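Side-chain contacts in glutathione S-transferase, N-terminal domain protein (PDB 4NAX), which probably acts as a glutathione transferase and binds one glutathione disulfide per subunit: residues A[41-46]-A[98-103]; A[78-83]-A[94-99]; A[34-39]-A[176-181]. One frame throughout, in Å; residues are numbered along the deposited sequence. Where two conformers were deposited one is given.

Contact 1. Residues A[41-46]-A[98-103]; sequences IGLAYE and AEKSGQ
The amide of Gln-103 lies with one face over Ile-41: its CD stands 3.8 Å from Ile-41 CB, and the methyl CG2 stands almost squarely over the same face. At the amide's nitrogen end, NE2 donates to Ile-41 O at 3.2 Å. The N-H...O angle of 145° is moderately bent; NE2 approaches in the carbonyl plane, on a lone pair of the oxygen, which itself sits 24° out of the glutamine's amide plane. This contact joins the C-terminal ends of two helices of the thioredoxin-like domain, 31-41 and 90-101; Gly-42 and Gly-102, both with positive phi, mark where the chain leaves them. Gln-103 thus gives a side-chain donor to a carbonyl in the last turn of helix 31-41. With an alanine here, Ile-41 O would probably lose this donor and the isoleucine's flank its cover.

Ser-101 begins an ST turn, its OG accepting from Gln-103 N at 3.1 Å while also bonding Leu-97 O, which ties the start of the glutamine to the helix end. The same hydroxyl lies beside Ile-41 CG2, and Ser-101 CB reaches Ile-41 CD1.

Further along, Leu-43 and Lys-100 cross at about a right angle. The lysine is extended as far as CE and bends only at its last torsion (chi4 81°), so that CE offers its aliphatic surface while NZ makes a salt bridge with Asp-76. Both leucine methyls meet that one carbon, with Leu-43 CD2 at 3.8 Å and Leu-43 CD1 at 4.1 Å from Lys-100 CE.

Contact 2. Residues A[78-83]-A[94-99]; sequences NGPGGQ and LQYLAE
Tyr-96 reaches from helix 90-101 to Gly-79 and Pro-80, and only the far end of its side chain does the touching. From CB, the ring is carried away from the helix because CG is anti to the backbone N (chi1 171°). The ring's CE1 then comes within 4.4 Å of Pro-80 CD, an oblique apolar approach, and the ring also makes an edge-to-face contact with Tyr-113 of the second subunit. At the tip, OH lies 3.5 Å from Gly-79 CA and 4.1 Å from Pro-80 CD. Gly-79 has no side chain here; a CB would clash with Gln-83 O, within the loop itself, and would stand about 3.9 Å from Tyr-96 OH.

The polar link to the loop is indirect. One water donates to Tyr-96 OH at 2.8 Å and, over a longer 3.3 Å, to Asn-78 O, bridging the two. Tyr-96 OH is also hydrogen-bonded to Asp-76 OD2, so a buried hydroxyl has two polar partners.

Pro-80 packs in turn on Pro-109 of the second subunit. The arrangement belongs to the thioredoxin-like domain of glutathione transferases: the turn of the antiparallel hairpin 73-76/85-88 meets the helix that follows it, beside the dimer interface.

Contact 3. Residues A[34-39]-A[176-181]; sequences VSIMLE and EEYSIA
Tyr-178 opens the contact from the second segment: its OH comes to 4.4 Å from Ile-36 CG2, a loose touch on the side of helix 31-41. The hydroxyl's polar partner is Glu-40 OE2, one turn further along that helix, while the ring makes a cation-pi contact with Arg-220.

Ser-179 follows with its side chain directed away from 34-39. It is the N-cap of helix 180-193: OG accepts from Ala-181 N at 3.0 Å, through a bent N-H...O angle of 140°. Ser-179 N is in turn bonded to Asp-182 OD2. The Ser-X-X-Asp pattern fits the N-capping motif known at this helix in glutathione transferases, here with the serine bond directed to the residue two places on.

Ile-180, the first helical residue, makes the main apolar touch of the contact. Its CG2 meets Met-37 CE at 3.6 Å and Met-37 SD at 3.8 Å, the two side chains crossing obliquely. The methionine leaves its helix with CG anti to the backbone N and then bends at chi2 (64°), which brings sulfur and methyl up against the isoleucine's CG2. Met-37 also packs on Leu-94, Leu-97 and Ala-98, and Ile-180 on Thr-115 and Leu-119, so the pair lies where the thioredoxin-like domain meets the helical domain.

Met-37 and Ile-180 are both buried, and the bonds of Tyr-178 OH and Ser-179 OG run to atoms other than those of 34-39. The direct link is therefore apolar, held by dispersion and exclusion of water, while the backbone bond of Ile-180 with Leu-104 probably helps to place it.

From the N terminus, residues 34-39 come first, and contact 3 closes the longest loop, running to 176-181 and bridging the thioredoxin-like and helical domains. Contact 1 starts just after, where helix 31-41 gives way to strand 45-49, and its loop to 98-103 is nested inside. Contact 2 begins within that loop, at the hairpin turn 78-83, and ends on 94-99, sharing Ala-98 and Glu-99 with contact 1; it too lies inside contact 3. Helix 90-101 is common ground: contacts 1 and 2 both use it, and Leu-94 touches both Met-37 and Ile-180 of contact 3. The three centres lie about 9 to 15 Å apart.

Contact 1. Residues A[41-46]-A[98-103]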
loop_
_atom_site.group_PDB
_atom_site.type_symbol
_atom_site.label_atom_id
_atom_site.label_comp_id
_atom_site.label_asym_id
_atom_site.label_seq_id
_atom_site.Cartn_x
_atom_site.Cartn_y
_atom_site.Cartn_z
ATOM N N ILE A 41 4.452 6.748 20.114
ATOM C CA ILE A 41 5.565 7.678 19.997
ATOM C C ILE A 41 5.440 8.863 20.952
ATOM O O ILE A 41 6.398 9.612 21.134
ATOM C CB ILE A 41 5.815 8.153 18.544
ATOM C CG1 ILE A 41 4.690 9.063 18.051
ATOM C CG2 ILE A 41 6.052 6.947 17.640
ATOM C CD1 ILE A 41 4.823 9.556 16.626
ATOM N N GLY A 42 4.270 9.030 21.561
ATOM C CA GLY A 42 4.065 10.079 22.549
ATOM C C GLY A 42 3.913 11.482 21.985
ATOM O O GLY A 42 4.120 12.460 22.680
ATOM N N LEU A 43 3.530 11.582 20.719
ATOM C CA LEU A 43 3.362 12.871 20.069
ATOM C C LEU A 43 1.982 13.411 20.402
ATOM O O LEU A 43 0.964 12.713 20.228
ATOM C CB LEU A 43 3.501 12.743 18.556
ATOM C CG LEU A 43 3.339 14.003 17.714
ATOM C CD1 LEU A 43 4.456 14.993 17.997
ATOM C CD2 LEU A 43 3.344 13.648 16.236
ATOM N N ALA A 44 1.933 14.657 20.858
ATOM C CA ALA A 44 0.644 15.300 21.112
ATOM C C ALA A 44 -0.206 15.294 19.858
ATOM O O ALA A 44 0.286 15.550 18.777
ATOM C CB ALA A 44 0.859 16.728 21.587
ATOM N N TYR A 45 -1.498 15.018 20.004
ATOM C CA TYR A 45 -2.401 15.087 18.884
ATOM C C TYR A 45 -3.810 15.343 19.347
ATOM O O TYR A 45 -4.152 15.079 20.506
ATOM C CB TYR A 45 -2.339 13.821 18.037
ATOM C CG TYR A 45 -2.919 12.561 18.657
ATOM C CD1 TYR A 45 -2.248 11.860 19.646
ATOM C CD2 TYR A 45 -4.114 12.051 18.204
ATOM C CE1 TYR A 45 -2.753 10.686 20.188
ATOM C CE2 TYR A 45 -4.637 10.874 18.703
ATOM C CZ TYR A 45 -3.973 10.197 19.709
ATOM O OH TYR A 45 -4.520 9.013 20.152
ATOM N N GLU A 46 -4.611 15.865 18.425
ATOM C CA GLU A 46 -6.001 16.177 18.660
ATOM C C GLU A 46 -6.826 15.342 17.694
ATOM O O GLU A 46 -6.812 15.554 16.472
ATOM C CB GLU A 46 -6.245 17.669 18.431
ATOM C CG GLU A 46 -7.671 18.087 18.716
ATOM C CD GLU A 46 -7.922 19.574 18.549
ATOM O OE1 GLU A 46 -6.961 20.358 18.407
ATOM O OE2 GLU A 46 -9.117 19.957 18.575
ATOM N N ALA A 98 6.960 7.983 11.736
ATOM C CA ALA A 98 8.181 7.299 12.129
ATOM C C ALA A 98 9.408 8.161 11.832
ATOM O O ALA A 98 10.341 8.230 12.641
ATOM C CB ALA A 98 8.298 5.975 11.416
ATOM N N GLU A 99 9.405 8.792 10.665
ATOM C CA GLU A 99 10.540 9.616 10.245
ATOM C C GLU A 99 10.606 10.936 11.025
ATOM O O GLU A 99 11.688 11.413 11.375
ATOM C CB GLU A 99 10.476 9.851 8.726
ATOM C CG GLU A 99 10.760 8.531 8.000
ATOM C CD GLU A 99 10.580 8.546 6.502
ATOM O OE1 GLU A 99 10.056 9.523 5.929
ATOM O OE2 GLU A 99 10.957 7.522 5.878
ATOM N N LYS A 100 9.443 11.496 11.337
ATOM C CA LYS A 100 9.347 12.707 12.130
ATOM C C LYS A 100 9.884 12.482 13.536
ATOM O O LYS A 100 10.619 13.307 14.071
ATOM C CB LYS A 100 7.887 13.153 12.211
ATOM C CG LYS A 100 7.622 14.382 13.065
ATOM C CD LYS A 100 6.113 14.619 13.187
ATOM C CE LYS A 100 5.757 15.707 14.172
ATOM N NZ LYS A 100 5.892 17.054 13.588
ATOM N N SER A 101 9.496 11.363 14.124
ATOM C CA SER A 101 9.811 11.056 15.526
ATOM C C SER A 101 11.132 10.319 15.731
ATOM O O SER A 101 11.656 10.254 16.846
ATOM C CB SER A 101 8.694 10.204 16.119
ATOM O OG SER A 101 8.633 8.911 15.535
ATOM N N GLY A 102 11.641 9.707 14.671
ATOM C CA GLY A 102 12.779 8.806 14.802
ATOM C C GLY A 102 12.490 7.491 15.492
ATOM O O GLY A 102 13.419 6.787 15.891
ATOM N N GLN A 103 11.220 7.132 15.604
ATOM C CA GLN A 103 10.797 5.908 16.282
ATOM C C GLN A 103 10.077 4.974 15.313
ATOM O O GLN A 103 9.372 5.422 14.411
ATOM C CB GLN A 103 9.822 6.265 17.410
ATOM C CG GLN A 103 10.422 7.128 18.516
ATOM C CD GLN A 103 9.420 7.401 19.621
ATOM O OE1 GLN A 103 8.830 6.478 20.168
ATOM N NE2 GLN A 103 9.216 8.667 19.949
#

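Contact 2. Residues A[78-83]-A[94-99]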
loop_
_atom_site.group_PDB
_atom_site.type_symbol
_atom_site.label_atom_id
_atom_site.label_comp_id
_atom_site.label_asym_id
_atom_site.label_seq_id
_atom_site.Cartn_x
_atom_site.Cartn_y
_atom_site.Cartn_z
ATOM N N ASN A 78 3.037 21.266 12.467
ATOM C CA ASN A 78 4.492 21.246 12.589
ATOM C C ASN A 78 5.124 20.307 11.573
ATOM O O ASN A 78 5.914 19.441 11.915
ATOM C CB ASN A 78 4.883 20.890 14.018
ATOM C CG ASN A 78 4.082 21.681 15.030
ATOM O OD1 ASN A 78 4.093 22.907 14.998
ATOM N ND2 ASN A 78 3.343 20.989 15.899
ATOM N N GLY A 79 4.757 20.509 10.309
ATOM C CA GLY A 79 5.306 19.704 9.234
ATOM C C GLY A 79 6.662 20.219 8.796
ATOM O O GLY A 79 7.260 21.086 9.445
ATOM N N PRO A 80 7.165 19.689 7.688
ATOM C CA PRO A 80 8.430 20.144 7.147
ATOM C C PRO A 80 8.458 21.664 7.034
ATOM O O PRO A 80 7.525 22.298 6.555
ATOM C CB PRO A 80 8.483 19.472 5.778
ATOM C CG PRO A 80 7.708 18.221 5.988
ATOM C CD PRO A 80 6.569 18.621 6.880
ATOM N N GLY A 81 9.579 22.230 7.491
ATOM C CA GLY A 81 9.801 23.652 7.475
ATOM C C GLY A 81 8.990 24.429 8.501
ATOM O O GLY A 81 8.964 25.660 8.473
ATOM N N GLY A 82 8.315 23.720 9.407
ATOM C CA GLY A 82 7.382 24.369 10.329
ATOM C C GLY A 82 6.101 24.830 9.660
ATOM O O GLY A 82 5.412 25.674 10.194
ATOM N N GLN A 83 5.812 24.291 8.473
ATOM C CA GLN A 83 4.608 24.600 7.713
ATOM C C GLN A 83 3.629 23.421 7.853
ATOM O O GLN A 83 4.067 22.292 8.007
ATOM C CB GLN A 83 4.958 24.818 6.223
ATOM C CG GLN A 83 5.817 26.036 5.934
ATOM C CD GLN A 83 5.092 27.298 6.285
ATOM O OE1 GLN A 83 5.182 27.766 7.414
ATOM N NE2 GLN A 83 4.311 27.825 5.347
ATOM N N LEU A 94 2.008 6.515 8.666
ATOM C CA LEU A 94 2.915 5.775 9.523
ATOM C C LEU A 94 4.367 6.095 9.213
ATOM O O LEU A 94 5.180 6.308 10.118
ATOM C CB LEU A 94 2.690 4.273 9.404
ATOM C CG LEU A 94 1.405 3.717 10.009
ATOM C CD1 LEU A 94 1.290 2.220 9.728
ATOM C CD2 LEU A 94 1.343 3.951 11.519
ATOM N N GLN A 95 4.723 6.098 7.936
ATOM C CA GLN A 95 6.095 6.382 7.567
ATOM C C GLN A 95 6.466 7.824 7.941
ATOM O O GLN A 95 7.542 8.071 8.488
ATOM C CB GLN A 95 6.317 6.106 6.080
ATOM C CG GLN A 95 7.742 6.350 5.654
ATOM C CD GLN A 95 8.064 5.848 4.256
ATOM O OE1 GLN A 95 7.239 5.286 3.548
ATOM N NE2 GLN A 95 9.297 6.036 3.868
ATOM N N TYR A 96 5.584 8.770 7.644
ATOM C CA TYR A 96 5.790 10.163 8.034
ATOM C C TYR A 96 6.060 10.302 9.551
ATOM O O TYR A 96 7.031 10.935 9.975
ATOM C CB TYR A 96 4.578 11.018 7.654
ATOM C CG TYR A 96 4.651 12.417 8.226
ATOM C CD1 TYR A 96 5.613 13.314 7.791
ATOM C CD2 TYR A 96 3.791 12.841 9.233
ATOM C CE1 TYR A 96 5.720 14.581 8.337
ATOM C CE2 TYR A 96 3.882 14.112 9.768
ATOM C CZ TYR A 96 4.851 14.985 9.318
ATOM O OH TYR A 96 4.959 16.268 9.808
ATOM N N LEU A 97 5.201 9.687 10.360
ATOM C CA LEU A 97 5.344 9.799 11.803
ATOM C C LEU A 97 6.586 9.111 12.328
ATOM O O LEU A 97 7.206 9.604 13.271
ATOM C CB LEU A 97 4.104 9.262 12.518
ATOM C CG LEU A 97 2.837 10.078 12.314
ATOM C CD1 LEU A 97 1.653 9.362 12.954
ATOM C CD2 LEU A 97 2.951 11.489 12.873
ATOM N N ALA A 98 6.960 7.983 11.736
ATOM C CA ALA A 98 8.181 7.299 12.129
ATOM C C ALA A 98 9.408 8.161 11.832
ATOM O O ALA A 98 10.341 8.230 12.641
ATOM C CB ALA A 98 8.298 5.975 11.416
ATOM N N GLU A 99 9.405 8.792 10.665
ATOM C CA GLU A 99 10.540 9.616 10.245
ATOM C C GLU A 99 10.606 10.936 11.025
ATOM O O GLU A 99 11.688 11.413 11.375
ATOM C CB GLU A 99 10.476 9.851 8.726
ATOM C CG GLU A 99 10.760 8.531 8.000
ATOM C CD GLU A 99 10.580 8.546 6.502
ATOM O OE1 GLU A 99 10.056 9.523 5.929
ATOM O OE2 GLU A 99 10.957 7.522 5.878
HETATM O O HOH W 1 7.568 17.206 10.204
#

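Contact 3. Residues A[34-39]-A[176-181]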
loop_
_atom_site.group_PDB
_atom_site.type_symbol
_atom_site.label_atom_id
_atom_site.label_comp_id
_atom_site.label_asym_id
_atom_site.label_seq_id
_atom_site.Cartn_x
_atom_site.Cartn_y
_atom_site.Cartn_z
ATOM N N VAL A 34 -2.967 4.650 12.926
ATOM C CA VAL A 34 -2.427 5.965 13.148
ATOM C C VAL A 34 -2.565 6.409 14.595
ATOM O O VAL A 34 -1.602 6.960 15.174
ATOM C CB VAL A 34 -3.017 6.972 12.161
ATOM C CG1 VAL A 34 -2.530 8.382 12.468
ATOM C CG2 VAL A 34 -2.661 6.582 10.735
ATOM N N SER A 35 -3.729 6.164 15.207
ATOM C CA SER A 35 -3.852 6.461 16.632
ATOM C C SER A 35 -2.892 5.606 17.484
ATOM O O SER A 35 -2.268 6.119 18.420
ATOM C CB SER A 35 -5.293 6.360 17.103
ATOM O OG SER A 35 -5.834 5.128 16.657
ATOM N N ILE A 36 -2.750 4.326 17.159
ATOM C CA ILE A 36 -1.778 3.502 17.852
ATOM C C ILE A 36 -0.379 4.103 17.705
ATOM O O ILE A 36 0.369 4.223 18.682
ATOM C CB ILE A 36 -1.805 2.041 17.365
ATOM C CG1 ILE A 36 -3.094 1.366 17.813
ATOM C CG2 ILE A 36 -0.595 1.287 17.909
ATOM C CD1 ILE A 36 -3.336 0.026 17.173
ATOM N N MET A 37 -0.000 4.473 16.483
ATOM C CA MET A 37 1.307 5.043 16.263
ATOM C C MET A 37 1.536 6.295 17.123
ATOM O O MET A 37 2.581 6.432 17.749
ATOM C CB MET A 37 1.463 5.385 14.779
ATOM C CG MET A 37 2.791 6.019 14.418
ATOM S SD MET A 37 4.174 4.902 14.704
ATOM C CE MET A 37 5.471 5.873 13.947
ATOM N N LEU A 38 0.561 7.198 17.131
ATOM C CA LEU A 38 0.676 8.427 17.896
ATOM C C LEU A 38 0.804 8.138 19.390
ATOM O O LEU A 38 1.616 8.771 20.093
ATOM C CB LEU A 38 -0.515 9.329 17.615
ATOM C CG LEU A 38 -0.496 9.936 16.203
ATOM C CD1 LEU A 38 -1.879 10.417 15.806
ATOM C CD2 LEU A 38 0.525 11.056 16.117
ATOM N N GLU A 39 0.023 7.169 19.869
ATOM C CA GLU A 39 0.134 6.756 21.274
ATOM C C GLU A 39 1.505 6.168 21.587
ATOM O O GLU A 39 2.059 6.401 22.663
ATOM C CB GLU A 39 -0.977 5.756 21.640
ATOM C CG GLU A 39 -2.383 6.331 21.596
ATOM C CD GLU A 39 -2.673 7.320 22.705
ATOM O OE1 GLU A 39 -2.165 7.138 23.829
ATOM O OE2 GLU A 39 -3.438 8.275 22.457
ATOM N N GLU A 176 13.518 -6.486 12.892
ATOM C CA GLU A 176 14.307 -6.794 14.089
ATOM C C GLU A 176 13.827 -6.083 15.341
ATOM O O GLU A 176 13.994 -6.603 16.450
ATOM C CB GLU A 176 15.800 -6.543 13.839
ATOM C CG GLU A 176 16.377 -7.573 12.861
ATOM C CD GLU A 176 17.805 -7.324 12.411
ATOM O OE1 GLU A 176 18.349 -6.234 12.673
ATOM O OE2 GLU A 176 18.385 -8.228 11.763
ATOM N N GLU A 177 13.231 -4.908 15.158
ATOM C CA GLU A 177 12.563 -4.196 16.240
ATOM C C GLU A 177 11.100 -3.968 15.882
ATOM O O GLU A 177 10.745 -3.850 14.699
ATOM C CB GLU A 177 13.223 -2.836 16.505
ATOM C CG GLU A 177 14.623 -2.905 17.095
ATOM C CD GLU A 177 15.684 -3.207 16.053
ATOM O OE1 GLU A 177 16.503 -4.115 16.298
ATOM O OE2 GLU A 177 15.694 -2.553 14.988
ATOM N N TYR A 178 10.253 -3.900 16.907
ATOM C CA TYR A 178 8.871 -3.469 16.756
ATOM C C TYR A 178 8.832 -2.225 15.881
ATOM O O TYR A 178 9.640 -1.308 16.041
ATOM C CB TYR A 178 8.283 -3.175 18.133
ATOM C CG TYR A 178 6.848 -2.667 18.161
ATOM C CD1 TYR A 178 5.809 -3.432 17.670
ATOM C CD2 TYR A 178 6.544 -1.437 18.734
ATOM C CE1 TYR A 178 4.494 -2.998 17.750
ATOM C CE2 TYR A 178 5.246 -0.989 18.820
ATOM C CZ TYR A 178 4.211 -1.766 18.323
ATOM O OH TYR A 178 2.896 -1.349 18.422
ATOM N N SER A 179 7.909 -2.191 14.927
ATOM C CA SER A 179 7.939 -1.136 13.918
ATOM C C SER A 179 6.560 -0.821 13.383
ATOM O O SER A 179 5.558 -1.488 13.694
ATOM C CB SER A 179 8.803 -1.582 12.735
ATOM O OG SER A 179 8.110 -2.521 11.907
ATOM N N ILE A 180 6.532 0.198 12.523
ATOM C CA ILE A 180 5.323 0.535 11.789
ATOM C C ILE A 180 4.753 -0.625 10.971
ATOM O O ILE A 180 3.550 -0.614 10.670
ATOM C CB ILE A 180 5.509 1.787 10.897
ATOM C CG1 ILE A 180 6.619 1.621 9.855
ATOM C CG2 ILE A 180 5.708 3.010 11.777
ATOM C CD1 ILE A 180 6.748 2.821 8.925
ATOM N N ALA A 181 5.573 -1.604 10.571
ATOM C CA ALA A 181 5.010 -2.770 9.868
ATOM C C ALA A 181 4.074 -3.562 10.787
ATOM O O ALA A 181 3.029 -4.050 10.345
ATOM C CB ALA A 181 6.107 -3.674 9.317
#